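Local coordinates for FAD:protein FMN transferase (Pseudomonas stutzeri ATCC 14405 = CCUG 16156, PDB 5MGY) that probably transfers FMN from FAD onto threonine residues of target proteins, using magnesium, and matures the NosR protein required for nitrous oxide reduction, at residues 22-26 and 38-43; 80-85 and 140-145; 172-178 and 190-194; 213-218 and 318-322. One frame throughout, in Å; residues are numbered along the deposited sequence.

Interaction 1 (22-26 and 38-43); sequences YTVKY and LHGEVE. Unlike the reference sequence in segment 38-43: Gly40 (reference Ser).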
loop_
_atom_site.group_PDB
_atom_site.type_symbol
_atom_site.label_atom_id
_atom_site.label_comp_id
_atom_site.label_asym_id
_atom_site.label_seq_id
_atom_site.Cartn_x
_atom_site.Cartn_y
_atom_site.Cartn_z
ATOM N N TYR A 22 4.365 -13.491 0.166
ATOM C CA TYR A 22 3.144 -13.499 -0.626
ATOM C C TYR A 22 2.475 -14.882 -0.595
ATOM O O TYR A 22 3.096 -15.902 -0.308
ATOM C CB TYR A 22 3.413 -13.074 -2.079
ATOM C CG TYR A 22 4.316 -14.003 -2.862
ATOM C CD1 TYR A 22 5.675 -13.767 -2.945
ATOM C CD2 TYR A 22 3.805 -15.104 -3.538
ATOM C CE1 TYR A 22 6.512 -14.608 -3.682
ATOM C CE2 TYR A 22 4.629 -15.943 -4.278
ATOM C CZ TYR A 22 5.988 -15.702 -4.347
ATOM O OH TYR A 22 6.822 -16.547 -5.051
ATOM N N THR A 23 1.195 -14.897 -0.889
ATOM C CA THR A 23 0.468 -16.119 -1.003
ATOM C C THR A 23 -0.607 -15.932 -2.055
ATOM O O THR A 23 -1.353 -14.972 -2.005
ATOM C CB THR A 23 -0.153 -16.509 0.347
ATOM O OG1 THR A 23 0.890 -16.802 1.275
ATOM C CG2 THR A 23 -1.050 -17.764 0.219
ATOM N N VAL A 24 -0.668 -16.870 -2.984
ATOM C CA VAL A 24 -1.693 -16.920 -3.989
ATOM C C VAL A 24 -2.488 -18.182 -3.749
ATOM O O VAL A 24 -1.952 -19.238 -3.475
ATOM C CB VAL A 24 -1.074 -16.969 -5.397
ATOM C CG1 VAL A 24 -2.143 -17.081 -6.487
ATOM C CG2 VAL A 24 -0.234 -15.720 -5.636
ATOM N N LYS A 25 -3.788 -18.043 -3.863
ATOM C CA LYS A 25 -4.683 -19.152 -3.863
ATOM C C LYS A 25 -5.638 -19.028 -5.030
ATOM O O LYS A 25 -6.116 -17.958 -5.318
ATOM C CB LYS A 25 -5.488 -19.145 -2.571
ATOM C CG LYS A 25 -4.678 -19.402 -1.287
ATOM C CD LYS A 25 -5.635 -19.475 -0.115
ATOM C CE LYS A 25 -4.887 -19.598 1.184
ATOM N NZ LYS A 25 -5.857 -19.797 2.314
ATOM N N TYR A 26 -5.916 -20.119 -5.708
ATOM C CA TYR A 26 -6.802 -20.083 -6.847
ATOM C C TYR A 26 -7.468 -21.405 -7.144
ATOM O O TYR A 26 -6.977 -22.469 -6.764
ATOM C CB TYR A 26 -6.040 -19.610 -8.081
ATOM C CG TYR A 26 -5.086 -20.623 -8.686
ATOM C CD1 TYR A 26 -3.864 -20.941 -8.062
ATOM C CD2 TYR A 26 -5.389 -21.235 -9.901
ATOM C CE1 TYR A 26 -2.990 -21.855 -8.633
ATOM C CE2 TYR A 26 -4.507 -22.158 -10.470
ATOM C CZ TYR A 26 -3.328 -22.471 -9.833
ATOM O OH TYR A 26 -2.516 -23.376 -10.411
ATOM N N LEU A 38 2.129 -20.391 -12.483
ATOM C CA LEU A 38 1.739 -19.158 -11.828
ATOM C C LEU A 38 2.783 -18.686 -10.847
ATOM O O LEU A 38 3.045 -17.519 -10.738
ATOM C CB LEU A 38 0.415 -19.288 -11.106
ATOM C CG LEU A 38 -0.759 -19.534 -12.034
ATOM C CD1 LEU A 38 -2.066 -19.265 -11.382
ATOM C CD2 LEU A 38 -0.750 -18.608 -13.166
ATOM N N HIS A 39 3.422 -19.614 -10.178
ATOM C CA HIS A 39 4.464 -19.270 -9.256
ATOM C C HIS A 39 5.598 -18.549 -9.998
ATOM O O HIS A 39 6.105 -17.576 -9.504
ATOM C CB HIS A 39 4.953 -20.540 -8.634
ATOM C CG HIS A 39 5.686 -20.354 -7.366
ATOM N ND1 HIS A 39 6.886 -19.679 -7.286
ATOM C CD2 HIS A 39 5.421 -20.813 -6.126
ATOM C CE1 HIS A 39 7.322 -19.707 -6.041
ATOM N NE2 HIS A 39 6.445 -20.385 -5.315
ATOM N N GLY A 40 5.949 -19.009 -11.187
ATOM C CA GLY A 40 6.895 -18.310 -12.033
ATOM C C GLY A 40 6.379 -17.002 -12.631
ATOM O O GLY A 40 7.166 -16.068 -12.763
ATOM N N GLU A 41 5.101 -16.921 -13.014
ATOM C CA GLU A 41 4.516 -15.628 -13.449
ATOM C C GLU A 41 4.524 -14.548 -12.314
ATOM O O GLU A 41 4.827 -13.379 -12.542
ATOM C CB GLU A 41 3.095 -15.840 -13.993
ATOM C CG GLU A 41 3.036 -16.536 -15.359
ATOM C CD GLU A 41 3.040 -15.578 -16.549
ATOM O OE1 GLU A 41 2.857 -14.344 -16.384
ATOM O OE2 GLU A 41 3.161 -16.070 -17.680
ATOM N N VAL A 42 4.250 -15.013 -11.094
ATOM C CA VAL A 42 4.262 -14.127 -9.951
ATOM C C VAL A 42 5.671 -13.696 -9.606
ATOM O O VAL A 42 5.877 -12.588 -9.113
ATOM C CB VAL A 42 3.592 -14.724 -8.679
ATOM C CG1 VAL A 42 3.834 -13.847 -7.448
ATOM C CG2 VAL A 42 2.090 -14.847 -8.865
ATOM N N GLU A 43 6.638 -14.568 -9.817
ATOM C CA GLU A 43 7.995 -14.226 -9.450
ATOM C C GLU A 43 8.583 -13.262 -10.444
ATOM O O GLU A 43 9.361 -12.407 -10.079
ATOM C CB GLU A 43 8.835 -15.467 -9.346
ATOM C CG GLU A 43 9.921 -15.347 -8.280
ATOM C CD GLU A 43 9.430 -15.736 -6.902
ATOM O OE1 GLU A 43 9.679 -14.993 -5.952
ATOM O OE2 GLU A 43 8.810 -16.811 -6.768
#
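Strand segment 22-26 packs against helix segment 38-43 at 10.5 Å between their axes, with N-to-C directions 139° apart, so the helix crosses the strand obliquely, nearer antiparallel than parallel. The closest CA pair is Val24 and His39, 8.4 Å apart, and the gap is filled by side chains. Strand alternation sorts them: Tyr22, Val24 and Tyr26 point toward the helix, while Thr23 and Lys25 lie on the other face of the strand. From the helix, Leu38 and Val42, one turn apart, answer them. Leu38 CD1 sits over the Tyr26 ring as a CH-pi contact, 3.8 Å from the ring centroid and only 11° off its normal. Val42 works twice: its CG1 lies over the face of the Tyr22 ring, 4.2 Å from the centroid, and its CG2 meets Val24 CG2 at 4.1 Å. The apolar layer has a polar end where Tyr22 OH donates a hydrogen bond to Glu43 OE2 at 2.6 Å; His39 CE1 also approaches Tyr22 OH, at 3.3 Å. The hydroxyl of Tyr26 instead bonds to Pro33 O, in the connection between strand and helix. Phe13 of the adjacent strand 9-16 extends the layer against Leu38 and Val24. This is helix-on-sheet packing, with helix 35-53 covering one face of the large antiparallel sheet near its edge, within the ApbE fold.

Interaction 2 (80-85 and 140-145); sequences VRELVA and IDGDRL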
loop_
_atom_site.group_PDB
_atom_site.type_symbol
_atom_site.label_atom_id
_atom_site.label_comp_id
_atom_site.label_asym_id
_atom_site.label_seq_id
_atom_site.Cartn_x
_atom_site.Cartn_y
_atom_site.Cartn_z
ATOM N N VAL A 80 6.874 2.979 -13.748
ATOM C CA VAL A 80 7.226 4.103 -12.898
ATOM C C VAL A 80 6.281 5.243 -13.233
ATOM O O VAL A 80 5.796 5.931 -12.336
ATOM C CB VAL A 80 8.675 4.513 -13.083
ATOM C CG1 VAL A 80 8.946 5.836 -12.383
ATOM C CG2 VAL A 80 9.586 3.456 -12.554
ATOM N N ARG A 81 6.005 5.403 -14.518
ATOM C CA ARG A 81 5.113 6.442 -14.998
ATOM C C ARG A 81 3.677 6.125 -14.697
ATOM O O ARG A 81 2.935 7.021 -14.356
ATOM C CB ARG A 81 5.321 6.727 -16.488
ATOM C CG ARG A 81 6.494 7.670 -16.669
ATOM C CD ARG A 81 6.965 7.925 -18.098
ATOM N NE ARG A 81 7.403 6.700 -18.784
ATOM C CZ ARG A 81 6.623 5.942 -19.565
ATOM N NH1 ARG A 81 5.326 6.266 -19.765
ATOM N NH2 ARG A 81 7.136 4.845 -20.135
ATOM N N GLU A 82 3.276 4.861 -14.804
ATOM C CA GLU A 82 1.955 4.476 -14.353
ATOM C C GLU A 82 1.790 4.865 -12.842
ATOM O O GLU A 82 0.817 5.487 -12.455
ATOM C CB GLU A 82 1.684 2.962 -14.604
ATOM C CG GLU A 82 0.186 2.579 -14.607
ATOM C CD GLU A 82 -0.116 1.085 -14.496
ATOM O OE1 GLU A 82 -1.259 0.699 -14.056
ATOM O OE2 GLU A 82 0.790 0.306 -14.870
ATOM N N LEU A 83 2.770 4.537 -12.030
ATOM C CA LEU A 83 2.660 4.737 -10.630
ATOM C C LEU A 83 2.751 6.184 -10.252
ATOM O O LEU A 83 2.102 6.599 -9.292
ATOM C CB LEU A 83 3.763 3.973 -9.884
ATOM C CG LEU A 83 3.671 2.450 -9.815
ATOM C CD1 LEU A 83 4.430 2.004 -8.601
ATOM C CD2 LEU A 83 2.267 1.923 -9.669
ATOM N N VAL A 84 3.579 6.957 -10.964
ATOM C CA VAL A 84 3.685 8.392 -10.708
ATOM C C VAL A 84 2.356 9.009 -10.971
ATOM O O VAL A 84 1.898 9.810 -10.218
ATOM C CB VAL A 84 4.796 9.078 -11.558
ATOM C CG1 VAL A 84 4.584 10.590 -11.627
ATOM C CG2 VAL A 84 6.171 8.766 -10.953
ATOM N N ALA A 85 1.729 8.600 -12.045
ATOM C CA ALA A 85 0.437 9.127 -12.398
ATOM C C ALA A 85 -0.677 8.754 -11.374
ATOM O O ALA A 85 -1.440 9.631 -10.910
ATOM C CB ALA A 85 0.077 8.636 -13.786
ATOM N N ILE A 140 5.308 14.279 -15.985
ATOM C CA ILE A 140 5.518 13.225 -16.987
ATOM C C ILE A 140 5.505 13.912 -18.330
ATOM O O ILE A 140 4.662 14.723 -18.601
ATOM C CB ILE A 140 4.404 12.188 -16.921
ATOM C CG1 ILE A 140 4.678 11.214 -15.814
ATOM C CG2 ILE A 140 4.290 11.422 -18.204
ATOM C CD1 ILE A 140 3.408 10.502 -15.353
ATOM N N ASP A 141 6.444 13.562 -19.178
ATOM C CA ASP A 141 6.525 14.174 -20.503
ATOM C C ASP A 141 6.869 13.081 -21.480
ATOM O O ASP A 141 8.005 12.601 -21.537
ATOM C CB ASP A 141 7.575 15.245 -20.554
ATOM C CG ASP A 141 7.475 16.048 -21.779
ATOM O OD1 ASP A 141 6.848 17.104 -21.711
ATOM O OD2 ASP A 141 8.013 15.666 -22.816
ATOM N N GLY A 142 5.855 12.629 -22.191
ATOM C CA GLY A 142 6.029 11.511 -23.046
ATOM C C GLY A 142 6.476 10.354 -22.204
ATOM O O GLY A 142 5.796 10.010 -21.254
ATOM N N ASP A 143 7.620 9.786 -22.525
ATOM C CA ASP A 143 8.152 8.655 -21.821
ATOM C C ASP A 143 9.186 9.127 -20.801
ATOM O O ASP A 143 9.947 8.310 -20.261
ATOM C CB ASP A 143 8.754 7.665 -22.817
ATOM C CG ASP A 143 9.999 8.267 -23.633
ATOM O OD1 ASP A 143 9.906 9.419 -24.197
ATOM O OD2 ASP A 143 11.066 7.575 -23.696
ATOM N N ARG A 144 9.258 10.441 -20.551
ATOM C CA ARG A 144 10.219 10.977 -19.567
ATOM C C ARG A 144 9.507 11.373 -18.266
ATOM O O ARG A 144 8.337 11.747 -18.316
ATOM C CB ARG A 144 10.974 12.174 -20.147
ATOM C CG ARG A 144 11.899 11.834 -21.311
ATOM C CD ARG A 144 11.758 12.774 -22.498
ATOM N NE ARG A 144 12.507 14.031 -22.335
ATOM C CZ ARG A 144 11.980 15.268 -22.253
ATOM N NH1 ARG A 144 10.661 15.469 -22.334
ATOM N NH2 ARG A 144 12.793 16.332 -22.106
ATOM N N LEU A 145 10.214 11.237 -17.130
ATOM C CA LEU A 145 9.806 11.806 -15.854
ATOM C C LEU A 145 10.655 13.006 -15.632
ATOM O O LEU A 145 11.855 12.882 -15.731
ATOM C CB LEU A 145 10.159 10.913 -14.690
ATOM C CG LEU A 145 9.186 10.057 -13.922
ATOM C CD1 LEU A 145 9.797 9.667 -12.599
ATOM C CD2 LEU A 145 7.896 10.836 -13.732
#
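Val80 opens the helix segment by placing CG1 3.9 Å from Leu145 CD1. Arg81 contributes most of the helix's covered surface: its CB points sideways, but the chain reaches along the hairpin, with CG 4.1 Å from Ile140 CG1 and CD 4.0 Å from Gly142 O. One face of its guanidinium lies against Asp143 CA, yet no hydrogen bond crosses here; NE bonds to Met76 O and NH2 forms a salt bridge with Asp78. One turn after Val80, Val84 fits between two hairpin residues, CG1 3.9 Å from Ile140 CD1 and CG2 3.9 Å from Leu145 CD2. Ala85 CB adds a contact with Ile140 CD1 at 4.1 Å. The hairpin itself turns through a type II' beta turn, Asp141 to Arg144, with Gly142 at positive phi. Leu53 of helix 35-53 touches Val80, Phe155 and Leu138 touch Val84, and strand 144-147 is the middle strand of a small antiparallel sheet between 73-75 and 138-141, against which helix 78-93 rests.

Interaction 3 (172-178 and 190-194); sequences KALGVQS and EGRKP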
loop_
_atom_site.group_PDB
_atom_site.type_symbol
_atom_site.label_atom_id
_atom_site.label_comp_id
_atom_site.label_asym_id
_atom_site.label_seq_id
_atom_site.Cartn_x
_atom_site.Cartn_y
_atom_site.Cartn_z
ATOM N N LYS A 172 -6.019 -13.627 -14.651
ATOM C CA LYS A 172 -7.179 -13.472 -15.517
ATOM C C LYS A 172 -6.782 -13.759 -16.936
ATOM O O LYS A 172 -7.466 -14.491 -17.628
ATOM C CB LYS A 172 -7.825 -12.102 -15.423
ATOM C CG LYS A 172 -8.684 -11.956 -14.198
ATOM C CD LYS A 172 -9.344 -10.582 -14.046
ATOM C CE LYS A 172 -9.966 -10.573 -12.648
ATOM N NZ LYS A 172 -10.889 -9.446 -12.432
ATOM N N ALA A 173 -5.660 -13.228 -17.362
ATOM C CA ALA A 173 -5.242 -13.431 -18.739
ATOM C C ALA A 173 -5.009 -14.937 -19.061
ATOM O O ALA A 173 -5.307 -15.403 -20.166
ATOM C CB ALA A 173 -4.018 -12.569 -19.055
ATOM N N LEU A 174 -4.548 -15.681 -18.065
ATOM C CA LEU A 174 -4.377 -17.122 -18.154
ATOM C C LEU A 174 -5.631 -17.918 -17.807
ATOM O O LEU A 174 -5.525 -19.086 -17.502
ATOM C CB LEU A 174 -3.249 -17.565 -17.216
ATOM C CG LEU A 174 -1.855 -17.051 -17.534
ATOM C CD1 LEU A 174 -0.865 -17.579 -16.518
ATOM C CD2 LEU A 174 -1.396 -17.455 -18.919
ATOM N N GLY A 175 -6.816 -17.319 -17.843
ATOM C CA GLY A 175 -8.074 -18.087 -17.676
ATOM C C GLY A 175 -8.657 -18.266 -16.286
ATOM O O GLY A 175 -9.802 -18.694 -16.203
ATOM N N VAL A 176 -7.918 -17.908 -15.220
ATOM C CA VAL A 176 -8.353 -18.122 -13.812
ATOM C C VAL A 176 -9.496 -17.174 -13.453
ATOM O O VAL A 176 -9.511 -16.015 -13.818
ATOM C CB VAL A 176 -7.167 -17.936 -12.830
ATOM C CG1 VAL A 176 -7.571 -18.119 -11.375
ATOM C CG2 VAL A 176 -6.021 -18.881 -13.166
ATOM N N GLN A 177 -10.471 -17.693 -12.750
ATOM C CA GLN A 177 -11.634 -16.894 -12.418
ATOM C C GLN A 177 -11.756 -16.605 -10.946
ATOM O O GLN A 177 -12.247 -15.556 -10.585
ATOM C CB GLN A 177 -12.910 -17.576 -12.916
ATOM C CG GLN A 177 -13.215 -17.243 -14.362
ATOM C CD GLN A 177 -14.420 -18.032 -14.868
ATOM O OE1 GLN A 177 -15.497 -17.484 -15.182
ATOM N NE2 GLN A 177 -14.247 -19.339 -14.944
ATOM N N SER A 178 -11.326 -17.538 -10.113
ATOM C CA SER A 178 -11.504 -17.403 -8.712
ATOM C C SER A 178 -10.144 -17.528 -8.049
ATOM O O SER A 178 -9.402 -18.456 -8.347
ATOM C CB SER A 178 -12.481 -18.439 -8.255
ATOM O OG SER A 178 -12.469 -18.433 -6.873
ATOM N N GLU A 190 -11.483 -12.665 -5.651
ATOM C CA GLU A 190 -12.646 -12.682 -6.552
ATOM C C GLU A 190 -13.144 -14.084 -6.797
ATOM O O GLU A 190 -12.447 -15.042 -6.538
ATOM C CB GLU A 190 -12.268 -12.059 -7.863
ATOM C CG GLU A 190 -13.424 -11.751 -8.764
ATOM C CD GLU A 190 -13.146 -10.590 -9.660
ATOM O OE1 GLU A 190 -14.070 -10.267 -10.414
ATOM O OE2 GLU A 190 -12.017 -10.006 -9.637
ATOM N N GLY A 191 -14.382 -14.189 -7.249
ATOM C CA GLY A 191 -15.023 -15.460 -7.437
ATOM C C GLY A 191 -15.409 -16.138 -6.144
ATOM O O GLY A 191 -15.461 -15.515 -5.076
ATOM N N ARG A 192 -15.684 -17.436 -6.282
ATOM C CA ARG A 192 -16.044 -18.288 -5.168
ATOM C C ARG A 192 -15.246 -19.554 -5.217
ATOM O O ARG A 192 -14.758 -19.902 -6.239
ATOM C CB ARG A 192 -17.551 -18.558 -5.207
ATOM C CG ARG A 192 -18.358 -17.284 -4.904
ATOM C CD ARG A 192 -19.851 -17.504 -4.902
ATOM N NE ARG A 192 -20.598 -16.455 -4.213
ATOM C CZ ARG A 192 -20.746 -16.348 -2.883
ATOM N NH1 ARG A 192 -20.147 -17.197 -2.046
ATOM N NH2 ARG A 192 -21.490 -15.366 -2.370
ATOM N N LYS A 193 -15.096 -20.237 -4.092
ATOM C CA LYS A 193 -14.448 -21.556 -4.059
ATOM C C LYS A 193 -15.404 -22.629 -4.688
ATOM O O LYS A 193 -16.569 -22.353 -4.965
ATOM C CB LYS A 193 -13.970 -21.897 -2.636
ATOM C CG LYS A 193 -12.978 -20.902 -2.053
ATOM C CD LYS A 193 -12.418 -21.253 -0.664
ATOM C CE LYS A 193 -12.432 -20.087 0.358
ATOM N NZ LYS A 193 -11.375 -20.203 1.419
ATOM N N PRO A 194 -14.896 -23.842 -4.979
ATOM C CA PRO A 194 -15.736 -24.821 -5.665
ATOM C C PRO A 194 -17.021 -25.206 -4.892
ATOM O O PRO A 194 -18.073 -25.227 -5.523
ATOM C CB PRO A 194 -14.791 -26.017 -5.817
ATOM C CG PRO A 194 -13.416 -25.406 -5.781
ATOM C CD PRO A 194 -13.552 -24.393 -4.711
#
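Glu190 and Ser178 have the most surface covered here, with Lys172 next. Ser178 lies beside the chain where it leaves strand 186-190: its CA is 4.2 Å from the CA of Gly191 and makes a CA-H...O contact with Glu190 O at 3.3 Å, while its OG donates a 2.8 Å hydrogen bond to Arg192 O. That same OG also bonds Trp199 NE1. Gly191 has to be small, since a CB on it would clash with Ser178 CB. Between Lys172 and Ser178 the helix ends in a Schellman motif with Gly175, at positive phi, as its C-prime residue: Gly175 N reaches Lys172 O at 2.9 Å, and Val176 N bonds Leu171 O. The chain then heads into strand 179-183, whose hairpin with 186-190 brings Glu190 back alongside. From the last turn of the helix, the extended Lys172 side chain reaches over to Glu190, and its NZ forms a salt bridge with Glu190 OE2 at 3.1 Å; Tyr179 OH makes a weak hydrogen bond to that same oxygen.

Interaction 4 (213-218 and 318-322); sequences AQKIVE and FGAGV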
loop_
_atom_site.group_PDB
_atom_site.type_symbol
_atom_site.label_atom_id
_atom_site.label_comp_id
_atom_site.label_asym_id
_atom_site.label_seq_id
_atom_site.Cartn_x
_atom_site.Cartn_y
_atom_site.Cartn_z
ATOM N N ALA A 213 -11.602 -8.820 19.212
ATOM C CA ALA A 213 -12.651 -9.171 18.253
ATOM C C ALA A 213 -12.142 -9.080 16.787
ATOM O O ALA A 213 -11.020 -8.562 16.523
ATOM C CB ALA A 213 -13.863 -8.281 18.460
ATOM N N GLN A 214 -12.958 -9.603 15.855
ATOM C CA GLN A 214 -12.659 -9.609 14.404
ATOM C C GLN A 214 -13.870 -9.426 13.497
ATOM O O GLN A 214 -14.802 -10.202 13.564
ATOM C CB GLN A 214 -12.005 -10.905 14.003
ATOM C CG GLN A 214 -10.714 -11.231 14.739
ATOM C CD GLN A 214 -10.013 -12.414 14.103
ATOM O OE1 GLN A 214 -8.831 -12.370 13.805
ATOM N NE2 GLN A 214 -10.751 -13.485 13.890
ATOM N N LYS A 215 -13.812 -8.414 12.628
ATOM C CA LYS A 215 -14.838 -8.168 11.623
ATOM C C LYS A 215 -14.513 -8.991 10.357
ATOM O O LYS A 215 -13.461 -8.821 9.743
ATOM C CB LYS A 215 -14.880 -6.672 11.332
ATOM C CG LYS A 215 -15.755 -6.235 10.181
ATOM C CD LYS A 215 -17.214 -6.552 10.404
ATOM C CE LYS A 215 -18.044 -6.214 9.172
ATOM N NZ LYS A 215 -19.479 -6.134 9.536
ATOM N N ILE A 216 -15.423 -9.881 9.978
ATOM C CA ILE A 216 -15.218 -10.791 8.844
ATOM C C ILE A 216 -15.969 -10.345 7.610
ATOM O O ILE A 216 -17.159 -10.186 7.649
ATOM C CB ILE A 216 -15.703 -12.199 9.166
ATOM C CG1 ILE A 216 -15.064 -12.696 10.466
ATOM C CG2 ILE A 216 -15.417 -13.165 8.033
ATOM C CD1 ILE A 216 -13.554 -12.615 10.552
ATOM N N VAL A 217 -15.257 -10.195 6.504
ATOM C CA VAL A 217 -15.860 -9.715 5.280
ATOM C C VAL A 217 -15.588 -10.671 4.125
ATOM O O VAL A 217 -14.593 -11.371 4.076
ATOM C CB VAL A 217 -15.392 -8.274 4.899
ATOM C CG1 VAL A 217 -15.735 -7.308 6.033
ATOM C CG2 VAL A 217 -13.907 -8.208 4.536
ATOM N N GLU A 218 -16.495 -10.628 3.175
ATOM C CA GLU A 218 -16.461 -11.431 2.008
ATOM C C GLU A 218 -15.904 -10.569 0.867
ATOM O O GLU A 218 -16.444 -9.525 0.584
ATOM C CB GLU A 218 -17.879 -11.976 1.757
ATOM C CG GLU A 218 -18.350 -12.798 2.977
ATOM C CD GLU A 218 -19.731 -13.420 2.837
ATOM O OE1 GLU A 218 -20.339 -13.281 1.716
ATOM O OE2 GLU A 218 -20.159 -14.048 3.858
ATOM N N PHE A 318 -20.517 -3.911 4.142
ATOM C CA PHE A 318 -20.307 -5.047 5.057
ATOM C C PHE A 318 -21.162 -5.158 6.318
ATOM O O PHE A 318 -20.988 -6.115 7.071
ATOM C CB PHE A 318 -18.842 -5.086 5.418
ATOM C CG PHE A 318 -17.956 -5.076 4.214
ATOM C CD1 PHE A 318 -17.902 -6.185 3.380
ATOM C CD2 PHE A 318 -17.208 -3.953 3.879
ATOM C CE1 PHE A 318 -17.101 -6.177 2.252
ATOM C CE2 PHE A 318 -16.412 -3.939 2.750
ATOM C CZ PHE A 318 -16.357 -5.049 1.935
ATOM N N GLY A 319 -22.092 -4.227 6.528
ATOM C CA GLY A 319 -22.800 -4.102 7.797
ATOM C C GLY A 319 -21.996 -3.364 8.868
ATOM O O GLY A 319 -20.771 -3.195 8.747
ATOM N N ALA A 320 -22.706 -2.936 9.923
ATOM C CA ALA A 320 -22.114 -2.185 11.052
ATOM C C ALA A 320 -21.510 -3.072 12.178
ATOM O O ALA A 320 -20.621 -2.611 12.904
ATOM C CB ALA A 320 -23.137 -1.195 11.624
ATOM N N GLY A 321 -21.945 -4.338 12.273
ATOM C CA GLY A 321 -21.699 -5.201 13.455
ATOM C C GLY A 321 -20.354 -5.907 13.576
ATOM O O GLY A 321 -19.455 -5.702 12.767
ATOM N N VAL A 322 -20.227 -6.737 14.612
ATOM C CA VAL A 322 -19.003 -7.534 14.841
ATOM C C VAL A 322 -19.226 -8.618 15.908
ATOM O O VAL A 322 -19.499 -9.773 15.581
ATOM C CB VAL A 322 -17.767 -6.627 15.156
ATOM C CG1 VAL A 322 -18.079 -5.552 16.196
ATOM C CG2 VAL A 322 -16.549 -7.450 15.540
#
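This is a tail-to-strand contact: the end of helix 312-318 and the last modelled residues after it curl against strand 213-219, fixed by Lys215 of the strand and by Phe318, whose ring packs on Val217. Lys215 is the residue most covered. Its CB points sideways, but the chain extends so that NZ enters the curve of segment 318-322 and meets three backbone carbonyls. Lys215 NZ donates to Phe318 O at 2.9 Å. Lys215 NZ also donates to Gly321 O at 3.3 Å. A weak bond runs from Lys215 NZ to Gly319 O, again at 3.3 Å. The ammonium group thus gathers the carbonyl of the last helical residue and two from the loop that follows. Gly319, the first residue to leave helical geometry, has a positive phi, and with a CB it would be jammed against the carbonyl of Phe318. On one side of the lysine, Val217 lies over one face of the Phe318 ring: CG1 is 4.0 Å from the ring centroid, and Val217 CB is 3.6 Å from Phe318 CD1. The ring edge faces Glu218 O, 3.8 Å from Phe318 CE1. At the other end of the segment, Val322 CG2 packs on Ala213 CB at 4.1 Å and lies 3.8 Å from Gln214 O. Phe314, one turn earlier in helix 312-318, touches both Phe318 and Lys215, while strand 213-219 pairs antiparallel with strand 199-205, where Val217 packs on Ile201 and Glu218 forms a salt bridge to Arg200.

Interactions 1 and 3 are neighbours, their centres 13 Å apart, and form one continuous region: Leu38 CD2 packs on Leu174 CD1 at 3.5 Å, and Tyr26 CB lies 3.9 Å from Val176 CG1. The helix end of 172-178 thus abuts the helix that covers strand 21-28. Interaction 4 comes within about 5 Å of interaction 3, nearest atoms, without touching it. Interaction 2 stands apart, its centre 28 Å from that of interaction 1 and 39 Å from that of interaction 4, across the chain's centre. It is also nearest to the metal site, with the side chain of Val84 about 11 Å from that of Ser157, which binds magnesium together with Asp271 and Thr275.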